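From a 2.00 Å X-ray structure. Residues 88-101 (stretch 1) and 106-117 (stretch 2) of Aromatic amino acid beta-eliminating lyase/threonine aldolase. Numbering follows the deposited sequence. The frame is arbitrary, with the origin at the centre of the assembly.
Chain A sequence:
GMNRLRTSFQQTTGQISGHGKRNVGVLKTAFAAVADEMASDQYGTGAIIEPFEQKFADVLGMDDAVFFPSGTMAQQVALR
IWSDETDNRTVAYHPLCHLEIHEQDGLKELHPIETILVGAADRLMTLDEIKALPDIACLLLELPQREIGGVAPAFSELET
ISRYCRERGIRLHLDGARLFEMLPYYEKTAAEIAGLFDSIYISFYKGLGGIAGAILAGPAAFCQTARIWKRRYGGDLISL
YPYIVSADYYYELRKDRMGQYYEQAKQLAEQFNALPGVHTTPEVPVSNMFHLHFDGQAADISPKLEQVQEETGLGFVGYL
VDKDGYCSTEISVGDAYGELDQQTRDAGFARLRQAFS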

# COMPACT_ATOMS: atom_id res chain seq x y z
N ASN A 88 -24.33 6.19 -13.84
CA ASN A 88 -24.03 7.56 -14.16
C ASN A 88 -22.52 7.75 -13.99
O ASN A 88 -21.96 7.49 -12.91
N ARG A 89 -21.87 8.14 -15.07
CA ARG A 89 -20.42 8.31 -15.10
C ARG A 89 -19.93 9.71 -14.74
O ARG A 89 -18.81 10.06 -15.05
N THR A 90 -20.76 10.52 -14.09
CA THR A 90 -20.35 11.87 -13.73
C THR A 90 -20.42 12.04 -12.21
O THR A 90 -21.39 11.65 -11.59
N VAL A 91 -19.38 12.64 -11.64
CA VAL A 91 -19.33 12.95 -10.21
C VAL A 91 -19.07 14.45 -10.07
O VAL A 91 -18.55 15.09 -10.99
N ALA A 92 -19.46 15.03 -8.95
CA ALA A 92 -19.20 16.41 -8.70
C ALA A 92 -18.50 16.65 -7.34
O ALA A 92 -18.73 15.94 -6.33
N TYR A 93 -17.65 17.65 -7.33
CA TYR A 93 -16.93 18.07 -6.14
C TYR A 93 -16.30 19.45 -6.33
O TYR A 93 -16.42 20.06 -7.40
N HIS A 94 -15.68 19.97 -5.27
CA HIS A 94 -14.96 21.26 -5.29
C HIS A 94 -13.80 21.22 -6.33
O HIS A 94 -13.16 20.19 -6.49
N PRO A 95 -13.49 22.37 -7.01
CA PRO A 95 -12.38 22.35 -8.00
C PRO A 95 -10.99 21.95 -7.44
O PRO A 95 -10.15 21.48 -8.18
N LEU A 96 -10.77 22.14 -6.15
CA LEU A 96 -9.51 21.74 -5.52
C LEU A 96 -9.62 20.42 -4.75
O LEU A 96 -8.82 20.14 -3.85
N CYS A 97 -10.56 19.57 -5.16
CA CYS A 97 -10.72 18.26 -4.56
C CYS A 97 -9.43 17.46 -4.77
O CYS A 97 -8.78 17.55 -5.81
N HIS A 98 -9.05 16.69 -3.76
CA HIS A 98 -7.82 15.87 -3.83
C HIS A 98 -7.74 15.03 -5.10
O HIS A 98 -6.66 14.93 -5.73
N LEU A 99 -8.88 14.45 -5.48
CA LEU A 99 -8.94 13.59 -6.67
C LEU A 99 -8.65 14.37 -7.98
O LEU A 99 -8.19 13.79 -8.93
N GLU A 100 -8.95 15.66 -7.98
CA GLU A 100 -8.79 16.53 -9.13
C GLU A 100 -7.37 17.03 -9.28
O GLU A 100 -6.86 17.11 -10.41
N ILE A 101 -6.73 17.36 -8.16
CA ILE A 101 -5.42 18.05 -8.22
C ILE A 101 -4.23 17.30 -7.60
O ILE A 101 -3.10 17.66 -7.84
N GLY A 106 -5.86 10.26 -11.38
CA GLY A 106 -6.10 8.83 -11.20
C GLY A 106 -7.52 8.42 -11.48
O GLY A 106 -7.73 7.49 -12.25
N LEU A 107 -8.49 9.14 -10.91
CA LEU A 107 -9.91 8.84 -11.12
C LEU A 107 -10.27 8.73 -12.63
O LEU A 107 -10.88 7.76 -13.08
N LYS A 108 -9.83 9.71 -13.40
CA LYS A 108 -10.19 9.80 -14.80
C LYS A 108 -9.34 8.88 -15.67
O LYS A 108 -9.78 8.51 -16.74
N GLU A 109 -8.15 8.52 -15.23
CA GLU A 109 -7.28 7.67 -16.03
C GLU A 109 -7.68 6.24 -15.80
O GLU A 109 -7.55 5.45 -16.69
N LEU A 110 -8.19 5.93 -14.59
CA LEU A 110 -8.49 4.54 -14.21
C LEU A 110 -9.96 4.12 -14.33
O LEU A 110 -10.26 2.92 -14.29
N HIS A 111 -10.85 5.08 -14.51
CA HIS A 111 -12.28 4.82 -14.66
C HIS A 111 -12.88 5.77 -15.69
O HIS A 111 -12.41 6.90 -15.85
N PRO A 112 -13.93 5.32 -16.42
CA PRO A 112 -14.53 6.20 -17.41
C PRO A 112 -15.45 7.18 -16.68
O PRO A 112 -16.67 7.10 -16.79
N ILE A 113 -14.86 8.08 -15.90
CA ILE A 113 -15.62 8.97 -15.06
C ILE A 113 -15.23 10.45 -15.30
O ILE A 113 -14.04 10.80 -15.49
N GLU A 114 -16.26 11.29 -15.37
CA GLU A 114 -16.08 12.72 -15.63
C GLU A 114 -16.49 13.48 -14.38
O GLU A 114 -17.28 12.99 -13.60
N THR A 115 -15.91 14.66 -14.21
CA THR A 115 -16.12 15.44 -13.01
C THR A 115 -16.64 16.84 -13.34
O THR A 115 -16.15 17.48 -14.27
N ILE A 116 -17.67 17.28 -12.63
CA ILE A 116 -18.15 18.66 -12.67
C ILE A 116 -17.57 19.33 -11.46
O ILE A 116 -17.77 18.83 -10.35
N LEU A 117 -16.86 20.44 -11.66
CA LEU A 117 -16.24 21.15 -10.55
C LEU A 117 -17.24 22.18 -10.06
O LEU A 117 -17.73 22.97 -10.83

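The apolar centre of the contact lies on the face of the parallel strand pair that carries Val91, Tyr93, Thr115 and Leu117, where helix 106-110 and the helix beginning at His98 contribute leucines. Leu107 points toward stretch 1 in a t, p conformation, and its CD2 gathers three neighbours: Leu99 CD2 at 4.0 Å, Val91 CG2 at 4.2 Å and Tyr93 CE2 at 4.2 Å. The last contact brings the methyl to the edge of the tyrosine ring, near its plane. Leu99 also points toward the other stretch, with chi1 m and chi2 between wells at 95°. Val91, rotamer m, packs its CG1 3.9 Å from Ile113 CG2 and its CG2 3.7 Å from Thr115 CG2.

Tyr93 (chi1 p) carries this packing toward the polar side. Its CE1 meets Leu117 CD2 at 3.5 Å, and its OH lies 3.2 Å from Thr115 CG2. Leu117, m and t, also packs against Pro95, its CB 4.1 Å from Pro95 CB, while its CD2 also reaches Glu100 CD at 3.6 Å. The opposite face of the strand pair is simpler. Ala92 CB sits 4.1 Å from Ile116 CB, and Thr90 CG2 touches Ile116 CD1 at 3.7 Å, the isoleucine being m, t.

Beyond the tyrosine ring, Glu100 forms the polar hub. Its CA-to-CB bond runs sideways, but the t, p conformation brings the carboxylate to stretch 2. Tyr93 OH donates a short hydrogen bond to Glu100 OE1 (2.5 Å), so the phenol joins the apolar cluster to the charged group. Lys108, extended after an m chi1, forms a salt bridge from NZ to Glu100 OE2 at 2.8 Å, with a weak hydrogen bond from NZ to OE1 at 3.1 Å. Thr115 (p) places OG1 3.2 Å from Glu100 OE1. Water 4 donates to Glu100 OE2 (2.8 Å) and is hydrogen-bonded to Thr115 OG1 (2.8 Å); water 3 donates to Glu100 O (2.7 Å) and accepts from Lys108 NZ (3.0 Å). Close to the leucines, water 2 links the two backbones, donating to Leu99 O (2.7 Å) and accepting from Leu107 N (2.9 Å).

At the start of the strands, water 1 bridges Thr90 OG1 (2.7 Å) and Glu114 OE1 (2.6 Å), donating to the carboxylate. Arg89, m at chi1 and otherwise extended, lays one face of its guanidinium against Pro112, with NH1 3.2 Å from CB of that proline, and covers the proline at the exposed end of the contact.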

# COMPACT_ATOMS: atom_id res chain seq x y z
CB ASN A 88 -24.84 8.52 -13.26
CG ASN A 88 -24.72 9.98 -13.66
OD1 ASN A 88 -23.62 10.51 -13.85
ND2 ASN A 88 -25.86 10.67 -13.75
CB ARG A 89 -19.89 7.91 -16.46
CG ARG A 89 -20.11 6.42 -16.72
CD ARG A 89 -19.57 6.01 -18.02
NE ARG A 89 -19.38 4.57 -18.04
CZ ARG A 89 -18.64 3.93 -18.93
NH1 ARG A 89 -18.05 4.61 -19.90
NH2 ARG A 89 -18.49 2.62 -18.86
CB THR A 90 -21.21 12.95 -14.44
OG1 THR A 90 -21.02 12.84 -15.85
CG2 THR A 90 -20.81 14.36 -13.98
CB VAL A 91 -18.26 12.10 -9.48
CG1 VAL A 91 -18.53 10.59 -9.69
CG2 VAL A 91 -16.87 12.48 -9.93
CB ALA A 92 -20.50 17.23 -8.82
CB TYR A 93 -15.87 17.01 -5.73
CG TYR A 93 -14.94 16.48 -6.81
CD1 TYR A 93 -14.23 17.33 -7.62
CD2 TYR A 93 -14.72 15.12 -6.96
CE1 TYR A 93 -13.34 16.85 -8.61
CE2 TYR A 93 -13.80 14.63 -7.91
CZ TYR A 93 -13.13 15.53 -8.73
OH TYR A 93 -12.25 15.12 -9.68
CB HIS A 94 -14.41 21.55 -3.87
CG HIS A 94 -13.90 22.95 -3.68
ND1 HIS A 94 -12.61 23.33 -3.98
CD2 HIS A 94 -14.54 24.06 -3.25
CE1 HIS A 94 -12.48 24.63 -3.74
NE2 HIS A 94 -13.63 25.09 -3.29
CB PRO A 95 -12.33 23.79 -8.54
CG PRO A 95 -13.58 24.48 -8.06
CD PRO A 95 -14.23 23.65 -7.00
CB LEU A 96 -8.99 22.86 -4.59
CG LEU A 96 -8.84 24.23 -5.24
CD1 LEU A 96 -8.09 25.25 -4.32
CD2 LEU A 96 -8.19 24.08 -6.61
CB CYS A 97 -11.90 17.54 -5.19
SG CYS A 97 -12.13 15.80 -4.70
CB HIS A 98 -7.72 14.97 -2.59
CG HIS A 98 -6.33 14.47 -2.29
ND1 HIS A 98 -5.81 13.33 -2.86
CD2 HIS A 98 -5.36 14.96 -1.48
CE1 HIS A 98 -4.58 13.15 -2.42
NE2 HIS A 98 -4.30 14.11 -1.56
CB LEU A 99 -10.30 12.87 -6.80
CG LEU A 99 -10.57 11.83 -5.70
CD1 LEU A 99 -11.38 12.44 -4.58
CD2 LEU A 99 -11.28 10.58 -6.20
CB GLU A 100 -9.71 17.75 -8.99
CG GLU A 100 -9.82 18.59 -10.28
CD GLU A 100 -10.54 17.86 -11.40
OE1 GLU A 100 -11.06 16.73 -11.18
OE2 GLU A 100 -10.60 18.44 -12.50
CB ILE A 101 -5.49 19.46 -7.58
CG1 ILE A 101 -5.80 19.35 -6.07
CG2 ILE A 101 -6.54 20.34 -8.34
CD1 ILE A 101 -5.90 20.66 -5.30
CB LEU A 107 -10.79 9.94 -10.49
CG LEU A 107 -12.31 9.77 -10.56
CD1 LEU A 107 -12.74 8.39 -10.00
CD2 LEU A 107 -12.99 10.92 -9.80
CB LYS A 108 -10.06 11.24 -15.30
CG LYS A 108 -10.94 12.26 -14.56
CD LYS A 108 -10.57 13.70 -14.95
CE LYS A 108 -11.04 14.74 -13.92
NZ LYS A 108 -10.47 16.13 -14.15
CB GLU A 109 -5.81 7.87 -15.65
CG GLU A 109 -5.25 9.24 -16.03
CD GLU A 109 -4.89 9.39 -17.53
OE1 GLU A 109 -4.63 8.39 -18.22
OE2 GLU A 109 -4.87 10.54 -18.02
CB LEU A 110 -7.97 4.29 -12.79
CG LEU A 110 -6.44 4.20 -12.69
CD1 LEU A 110 -6.07 4.19 -11.26
CD2 LEU A 110 -5.88 2.95 -13.46
CB HIS A 111 -12.99 5.00 -13.31
CG HIS A 111 -12.31 4.28 -12.19
ND1 HIS A 111 -12.59 2.96 -11.88
CD2 HIS A 111 -11.33 4.67 -11.36
CE1 HIS A 111 -11.82 2.58 -10.89
NE2 HIS A 111 -11.03 3.59 -10.56
CB PRO A 112 -15.29 5.22 -18.33
CG PRO A 112 -15.63 4.08 -17.47
CD PRO A 112 -14.49 3.96 -16.48
CB ILE A 113 -15.53 8.58 -13.56
CG1 ILE A 113 -16.20 7.21 -13.32
CG2 ILE A 113 -16.20 9.65 -12.70
CD1 ILE A 113 -16.05 6.67 -11.94
CB GLU A 114 -16.92 13.17 -16.84
CG GLU A 114 -16.44 12.49 -18.12
CD GLU A 114 -17.20 12.91 -19.39
OE1 GLU A 114 -18.34 13.46 -19.30
OE2 GLU A 114 -16.63 12.68 -20.49
CB THR A 115 -14.81 15.47 -12.17
OG1 THR A 115 -13.81 16.24 -12.83
CG2 THR A 115 -14.24 14.06 -12.00
CB ILE A 116 -19.68 18.76 -12.58
CG1 ILE A 116 -20.34 18.15 -13.83
CG2 ILE A 116 -20.13 20.23 -12.34
CD1 ILE A 116 -21.83 17.95 -13.69
CB LEU A 117 -14.90 21.77 -10.98
CG LEU A 117 -13.92 20.78 -11.65
CD1 LEU A 117 -12.56 21.49 -12.06
CD2 LEU A 117 -13.64 19.57 -10.79
O HOH W 1 -20.54 14.22 -18.13
O HOH W 2 -7.97 11.08 -8.75
O HOH W 3 -8.07 15.75 -12.40
O HOH W 4 -12.94 18.60 -14.04